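Local coordinates for protein pyruvate synthase subunit porC (Thermotoga maritima MSB8, PDB 2RAA) that forms the gamma chain of pyruvate synthase, a four-chain enzyme that makes acetyl-CoA and CO2 from pyruvate and CoA while reducing ferredoxin, at residues L104-L110 against T125-G129; T151-G155 against R191-R195. All blocks are in the same frame, centred on the assembly; numbering follows the deposited sequence.

Interaction 1 (L104-L110 against T125-G129); sequences LSEDGIL and TGFNG
In the mixed sheet, the loop before strand 109-113 wraps around Phe127 of the loop before the neighbouring parallel strand 130-134. Two ST turns shape the backbone: Ser105 OG accepts from Asp107 N (3.0 Å), and Thr125 OG1, also hydrogen-bonded to Val121 O of helix 118-125, accepts from Phe127 N (3.1 Å). Gly126, phi +84°, leaves that helix. Phe127 (chi1 t, chi2 66°) points into the 104-110 loop. Leu104, chi1 t and chi2 p, lays CD2 over the ring face, 3.7 Å from the centroid, as a CH-pi contact. Ser105 O and Gly108 O lie at the ring edge, Ser105 O 3.2 Å from Phe127 CE1. Leu110, chi1 t and chi2 p, packs CB obliquely 3.8 Å from Phe127 CD2. Glu106 (chi1 m, chi2 m) brings OE2 to 2.9 Å from Asn128 O; both are acceptors, so this is no hydrogen bond. Glu106 OE1 lies 3.6 Å from Asn128 CB. Glu106 and Gly129 are in register, CA to CA 4.9 Å. Gly129 (133/166) has no CB to strike the ring; its CA lies 3.6 Å from Glu106 O.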
ATOM      1  N   LEU A 104      -5.885   9.702 -10.973  1.00 59.24           N
ATOM      2  CA  LEU A 104      -4.473   9.788 -10.612  1.00 59.36           C
ATOM      3  C   LEU A 104      -3.768  10.820 -11.487  1.00 61.21           C
ATOM      4  O   LEU A 104      -3.659  10.680 -12.714  1.00 60.10           O
ATOM      5  CB  LEU A 104      -3.777   8.414 -10.697  1.00 58.96           C
ATOM      6  CG  LEU A 104      -2.328   8.293 -10.174  1.00 58.14           C
ATOM      7  CD1 LEU A 104      -2.155   8.726  -8.702  1.00 56.30           C
ATOM      8  CD2 LEU A 104      -1.844   6.874 -10.363  1.00 54.63           C
ATOM      9  N   SER A 105      -3.291  11.864 -10.834  1.00 63.59           N
ATOM     10  CA  SER A 105      -2.542  12.905 -11.508  1.00 67.49           C
ATOM     11  C   SER A 105      -1.277  12.352 -12.123  1.00 67.21           C
ATOM     12  O   SER A 105      -0.900  11.216 -11.872  1.00 66.76           O
ATOM     13  CB  SER A 105      -2.153  13.986 -10.507  1.00 68.13           C
ATOM     14  OG  SER A 105      -1.149  14.822 -11.030  1.00 77.77           O
ATOM     15  N   GLU A 106      -0.614  13.188 -12.909  1.00 67.99           N
ATOM     16  CA  GLU A 106       0.649  12.830 -13.508  1.00 70.78           C
ATOM     17  C   GLU A 106       1.773  12.965 -12.481  1.00 69.85           C
ATOM     18  O   GLU A 106       2.702  12.147 -12.501  1.00 70.83           O
ATOM     19  CB  GLU A 106       0.921  13.665 -14.769  1.00 74.33           C
ATOM     20  CG  GLU A 106      -0.052  13.360 -15.936  1.00 80.74           C
ATOM     21  CD  GLU A 106       0.234  12.028 -16.645  1.00 85.98           C
ATOM     22  OE1 GLU A 106       1.187  11.987 -17.467  1.00 88.47           O
ATOM     23  OE2 GLU A 106      -0.519  11.047 -16.405  1.00 80.76           O
ATOM     24  N   ASP A 107       1.697  13.951 -11.571  1.00 69.35           N
ATOM     25  CA  ASP A 107       2.719  14.018 -10.492  1.00 69.95           C
ATOM     26  C   ASP A 107       2.435  13.036  -9.326  1.00 67.39           C
ATOM     27  O   ASP A 107       3.111  13.089  -8.312  1.00 69.29           O
ATOM     28  CB  ASP A 107       3.175  15.467 -10.044  1.00 70.88           C
ATOM     29  CG  ASP A 107       2.030  16.422  -9.634  1.00 77.27           C
ATOM     30  OD1 ASP A 107       1.010  15.967  -9.075  1.00 88.81           O
ATOM     31  OD2 ASP A 107       2.183  17.664  -9.836  1.00 72.86           O
ATOM     32  N   GLY A 108       1.494  12.103  -9.522  1.00 63.91           N
ATOM     33  CA  GLY A 108       1.149  11.090  -8.524  1.00 61.16           C
ATOM     34  C   GLY A 108       1.908   9.788  -8.735  1.00 59.42           C
ATOM     35  O   GLY A 108       2.677   9.688  -9.686  1.00 59.00           O
ATOM     36  N   ILE A 109       1.662   8.786  -7.870  1.00 57.11           N
ATOM     37  CA  ILE A 109       2.397   7.519  -7.897  1.00 53.52           C
ATOM     38  C   ILE A 109       1.492   6.337  -8.058  1.00 52.91           C
ATOM     39  O   ILE A 109       0.455   6.250  -7.439  1.00 53.47           O
ATOM     40  CB  ILE A 109       3.211   7.283  -6.579  1.00 52.82           C
ATOM     41  CG1 ILE A 109       4.277   8.370  -6.422  1.00 55.09           C
ATOM     42  CG2 ILE A 109       3.852   5.892  -6.551  1.00 47.55           C
ATOM     43  CD1 ILE A 109       5.153   8.236  -5.187  1.00 53.69           C
ATOM     44  N   LEU A 110       1.914   5.402  -8.886  1.00 52.12           N
ATOM     45  CA  LEU A 110       1.234   4.129  -9.007  1.00 50.61           C
ATOM     46  C   LEU A 110       2.215   3.124  -8.412  1.00 50.66           C
ATOM     47  O   LEU A 110       3.323   2.955  -8.909  1.00 47.57           O
ATOM     48  CB  LEU A 110       0.896   3.826 -10.452  1.00 47.17           C
ATOM     49  CG  LEU A 110       0.333   2.473 -10.810  1.00 53.28           C
ATOM     50  CD1 LEU A 110      -0.893   2.107  -9.973  1.00 51.67           C
ATOM     51  CD2 LEU A 110       0.011   2.498 -12.309  1.00 58.78           C
ATOM     52  N   THR A 125      -2.148  -0.115 -17.751  1.00 62.46           N
ATOM     53  CA  THR A 125      -2.889   1.007 -17.172  1.00 62.53           C
ATOM     54  C   THR A 125      -2.981   2.244 -18.061  1.00 62.92           C
ATOM     55  O   THR A 125      -4.010   2.935 -18.076  1.00 62.71           O
ATOM     56  CB  THR A 125      -2.231   1.471 -15.856  1.00 63.28           C
ATOM     57  OG1 THR A 125      -0.888   1.900 -16.122  1.00 62.69           O
ATOM     58  CG2 THR A 125      -2.247   0.347 -14.802  1.00 60.00           C
ATOM     59  N   GLY A 126      -1.900   2.534 -18.776  1.00 63.13           N
ATOM     60  CA  GLY A 126      -1.806   3.752 -19.581  1.00 64.12           C
ATOM     61  C   GLY A 126      -1.367   4.933 -18.720  1.00 64.38           C
ATOM     62  O   GLY A 126      -1.587   6.106 -19.067  1.00 64.94           O
ATOM     63  N   PHE A 127      -0.739   4.622 -17.592  1.00 61.48           N
ATOM     64  CA  PHE A 127      -0.250   5.633 -16.697  1.00 59.91           C
ATOM     65  C   PHE A 127       1.186   6.066 -17.031  1.00 61.55           C
ATOM     66  O   PHE A 127       2.156   5.298 -16.901  1.00 60.51           O
ATOM     67  CB  PHE A 127      -0.324   5.143 -15.246  1.00 59.33           C
ATOM     68  CG  PHE A 127       0.012   6.208 -14.253  1.00 55.11           C
ATOM     69  CD1 PHE A 127      -0.823   7.308 -14.106  1.00 51.89           C
ATOM     70  CD2 PHE A 127       1.174   6.143 -13.501  1.00 52.65           C
ATOM     71  CE1 PHE A 127      -0.509   8.321 -13.219  1.00 58.48           C
ATOM     72  CE2 PHE A 127       1.501   7.150 -12.606  1.00 52.04           C
ATOM     73  CZ  PHE A 127       0.661   8.241 -12.460  1.00 57.23           C
ATOM     74  N   ASN A 128       1.305   7.303 -17.497  1.00 63.07           N
ATOM     75  CA  ASN A 128       2.596   7.972 -17.609  1.00 63.80           C
ATOM     76  C   ASN A 128       2.633   8.662 -16.266  1.00 65.79           C
ATOM     77  O   ASN A 128       1.598   9.140 -15.811  1.00 69.41           O
ATOM     78  CB  ASN A 128       2.583   8.958 -18.754  1.00 62.44           C
ATOM     79  CG  ASN A 128       2.109   8.323 -20.045  1.00 64.11           C
ATOM     80  OD1 ASN A 128       1.000   8.605 -20.509  1.00 63.31           O
ATOM     81  ND2 ASN A 128       2.921   7.420 -20.608  1.00 56.62           N
ATOM     82  N   GLY A 129       3.783   8.695 -15.606  1.00 65.19           N
ATOM     83  CA  GLY A 129       3.850   9.162 -14.206  1.00 61.12           C
ATOM     84  C   GLY A 129       4.683   8.160 -13.447  1.00 58.59           C
ATOM     85  O   GLY A 129       4.934   7.078 -13.952  1.00 58.19           O
TER

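Interaction 2 (T151-G155 against R191-R195); sequences TPMLG and RALRR
Two helical segments, 151-155 of helix 150-161 and 191-195 of helix 183-199, cross closely. Their axes approach to 6.9 Å at a signed angle of -44°, both running in broadly the same N-to-C direction. Pro152 and Leu193 are in register, with CA atoms 4.6 Å apart. Small residues permit this close fit. Gly155 faces the partner helix, where a CB would clash with Leu193 O. Ala192 is the small residue on the other side.

Apolar packing centres on Leu193. With chi1 t and chi2 p its end turns in against the 151-155 helix. Leu193 CD1 lies 3.7 Å from Leu154 CB. Thr151 (chi1 m) sets CG2 3.6 Å from Leu193 CB. Pro152 CG meets Ala192 CB at 4.2 Å.

Leu193 CD1 also lies against backbone, 3.2 Å from Gly155 N and 3.5 Å from Thr151 O. These two atoms share a helical hydrogen bond (3.0 Å).

Backbone contacts between the helices are of the CA-H...O kind. Gly155 CA lies 3.5 Å from Leu193 O, nearly linear at the hydrogen (168°). Pro152 CA lies 3.5 Å from Ala192 O, more bent (129°). No hydrogen bond joins the segments.

The contact is buried. Met153, a selenomethionine, has its CA-to-CB bond directed away from segment 191-195; its side chain touches strand 109-113. Leu193 also packs on helix 166-176, Pro152 on helix 136-143, and Leu154 on helix 32-45.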
ATOM      1  N   THR A 151       1.974  -5.943   4.167  1.00 42.95           N
ATOM      2  CA  THR A 151       2.979  -5.268   4.999  1.00 44.17           C
ATOM      3  C   THR A 151       4.161  -4.752   4.190  1.00 44.90           C
ATOM      4  O   THR A 151       4.587  -3.600   4.370  1.00 49.13           O
ATOM      5  CB  THR A 151       3.432  -6.105   6.186  1.00 43.62           C
ATOM      6  OG1 THR A 151       2.295  -6.400   7.003  1.00 50.72           O
ATOM      7  CG2 THR A 151       4.461  -5.332   7.072  1.00 45.50           C
ATOM      8  N   PRO A 152       4.713  -5.573   3.294  1.00 44.55           N
ATOM      9  CA  PRO A 152       5.724  -4.971   2.427  1.00 42.43           C
ATOM     10  C   PRO A 152       5.182  -3.839   1.560  1.00 42.24           C
ATOM     11  O   PRO A 152       5.908  -2.884   1.261  1.00 44.00           O
ATOM     12  CB  PRO A 152       6.191  -6.150   1.568  1.00 47.47           C
ATOM     13  CG  PRO A 152       5.887  -7.373   2.393  1.00 42.11           C
ATOM     14  CD  PRO A 152       4.558  -7.019   3.034  1.00 43.47           C
HETATM   15  N   MSE A 153       3.926  -3.909   1.137  1.00 44.97           N
HETATM   16  CA  MSE A 153       3.359  -2.803   0.347  1.00 44.95           C
HETATM   17  C   MSE A 153       3.283  -1.532   1.205  1.00 48.69           C
HETATM   18  O   MSE A 153       3.552  -0.411   0.739  1.00 47.21           O
HETATM   19  CB  MSE A 153       2.012  -3.168  -0.238  1.00 47.14           C
HETATM   20  CG  MSE A 153       2.094  -4.207  -1.334  1.00 45.98           C
HETATM   21 SE   MSE A 153       3.077  -3.663  -2.889  0.75 45.43          SE
HETATM   22  CE  MSE A 153       1.641  -2.617  -3.802  1.00 51.34           C
ATOM     23  N   LEU A 154       2.940  -1.695   2.473  1.00 48.00           N
ATOM     24  CA  LEU A 154       2.999  -0.544   3.369  1.00 46.18           C
ATOM     25  C   LEU A 154       4.375   0.046   3.442  1.00 45.10           C
ATOM     26  O   LEU A 154       4.537   1.254   3.424  1.00 42.71           O
ATOM     27  CB  LEU A 154       2.604  -0.949   4.780  1.00 49.98           C
ATOM     28  CG  LEU A 154       1.256  -0.500   5.247  1.00 55.36           C
ATOM     29  CD1 LEU A 154       1.107  -1.050   6.624  1.00 60.46           C
ATOM     30  CD2 LEU A 154       1.274   1.015   5.233  1.00 50.53           C
ATOM     31  N   GLY A 155       5.379  -0.792   3.627  1.00 42.74           N
ATOM     32  CA  GLY A 155       6.751  -0.298   3.699  1.00 40.14           C
ATOM     33  C   GLY A 155       7.173   0.398   2.423  1.00 40.70           C
ATOM     34  O   GLY A 155       7.755   1.487   2.436  1.00 40.34           O
ATOM     35  N   ARG A 191      10.433  -6.988   9.709  1.00 50.02           N
ATOM     36  CA  ARG A 191      11.352  -7.240   8.605  1.00 49.99           C
ATOM     37  C   ARG A 191      10.619  -7.168   7.282  1.00 48.19           C
ATOM     38  O   ARG A 191      11.146  -6.675   6.313  1.00 48.74           O
ATOM     39  CB  ARG A 191      11.994  -8.601   8.716  1.00 50.82           C
ATOM     40  CG  ARG A 191      13.072  -8.690   9.749  1.00 57.95           C
ATOM     41  CD  ARG A 191      13.868  -9.980   9.559  1.00 62.74           C
ATOM     42  NE  ARG A 191      13.182 -11.166  10.082  1.00 67.75           N
ATOM     43  CZ  ARG A 191      13.200 -11.527  11.362  1.00 68.14           C
ATOM     44  NH1 ARG A 191      13.850 -10.793  12.259  1.00 70.20           N
ATOM     45  NH2 ARG A 191      12.557 -12.620  11.755  1.00 67.74           N
ATOM     46  N   ALA A 192       9.409  -7.693   7.237  1.00 50.67           N
ATOM     47  CA  ALA A 192       8.615  -7.648   6.009  1.00 51.28           C
ATOM     48  C   ALA A 192       8.361  -6.183   5.633  1.00 51.90           C
ATOM     49  O   ALA A 192       8.484  -5.800   4.472  1.00 53.26           O
ATOM     50  CB  ALA A 192       7.313  -8.444   6.181  1.00 48.02           C
ATOM     51  N   LEU A 193       8.072  -5.339   6.627  1.00 52.79           N
ATOM     52  CA  LEU A 193       7.834  -3.923   6.355  1.00 50.04           C
ATOM     53  C   LEU A 193       9.124  -3.269   5.837  1.00 50.18           C
ATOM     54  O   LEU A 193       9.116  -2.660   4.789  1.00 46.95           O
ATOM     55  CB  LEU A 193       7.275  -3.206   7.582  1.00 48.15           C
ATOM     56  CG  LEU A 193       7.065  -1.689   7.433  1.00 48.79           C
ATOM     57  CD1 LEU A 193       5.727  -1.304   6.722  1.00 47.45           C
ATOM     58  CD2 LEU A 193       7.145  -1.085   8.794  1.00 42.59           C
ATOM     59  N   ARG A 194      10.228  -3.469   6.558  1.00 52.64           N
ATOM     60  CA  ARG A 194      11.518  -2.928   6.183  1.00 54.54           C
ATOM     61  C   ARG A 194      11.965  -3.351   4.788  1.00 51.67           C
ATOM     62  O   ARG A 194      12.428  -2.508   4.032  1.00 49.32           O
ATOM     63  CB  ARG A 194      12.583  -3.349   7.187  1.00 55.51           C
ATOM     64  CG  ARG A 194      12.421  -2.750   8.589  1.00 61.76           C
ATOM     65  CD  ARG A 194      13.700  -2.952   9.409  1.00 63.41           C
ATOM     66  NE  ARG A 194      13.455  -3.193  10.840  1.00 76.21           N
ATOM     67  CZ  ARG A 194      13.636  -4.358  11.482  1.00 83.55           C
ATOM     68  NH1 ARG A 194      14.082  -5.452  10.853  1.00 89.08           N
ATOM     69  NH2 ARG A 194      13.382  -4.429  12.790  1.00 84.19           N
ATOM     70  N   ARG A 195      11.859  -4.646   4.461  1.00 46.28           N
ATOM     71  CA  ARG A 195      12.252  -5.105   3.153  1.00 47.65           C
ATOM     72  C   ARG A 195      11.397  -4.532   2.013  1.00 47.13           C
ATOM     73  O   ARG A 195      11.907  -4.363   0.900  1.00 46.47           O
ATOM     74  CB  ARG A 195      12.338  -6.653   3.080  1.00 49.30           C
ATOM     75  CG  ARG A 195      13.700  -7.227   3.600  1.00 56.21           C
ATOM     76  CD  ARG A 195      13.864  -8.705   3.210  1.00 56.98           C
ATOM     77  NE  ARG A 195      13.881  -8.921   1.745  1.00 69.80           N
ATOM     78  CZ  ARG A 195      13.624 -10.089   1.142  1.00 64.24           C
ATOM     79  NH1 ARG A 195      13.298 -11.140   1.877  1.00 68.46           N
ATOM     80  NH2 ARG A 195      13.642 -10.201  -0.198  1.00 58.43           N
TER

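Interactions 1 and 2 follow one another along the chain and lie on opposite sides of its centre. Their centres are 23 Å apart. Their nearest atoms are about 7 Å apart, so they do not touch. Strand 109-113 relates them: interaction 1 includes its start, while Met153, in segment 151-155 but not part of its contact with 191-195, packs on Leu111 and Asn113 farther along it. Interaction 1 is partly buried. Interaction 2 is a helix crossing whose touching residues are all buried. A glycine sits at a close approach in each: at Gly155 a CB would clash across the contact, at Gly129 mainly with its own segment. Neither contact includes a ligand.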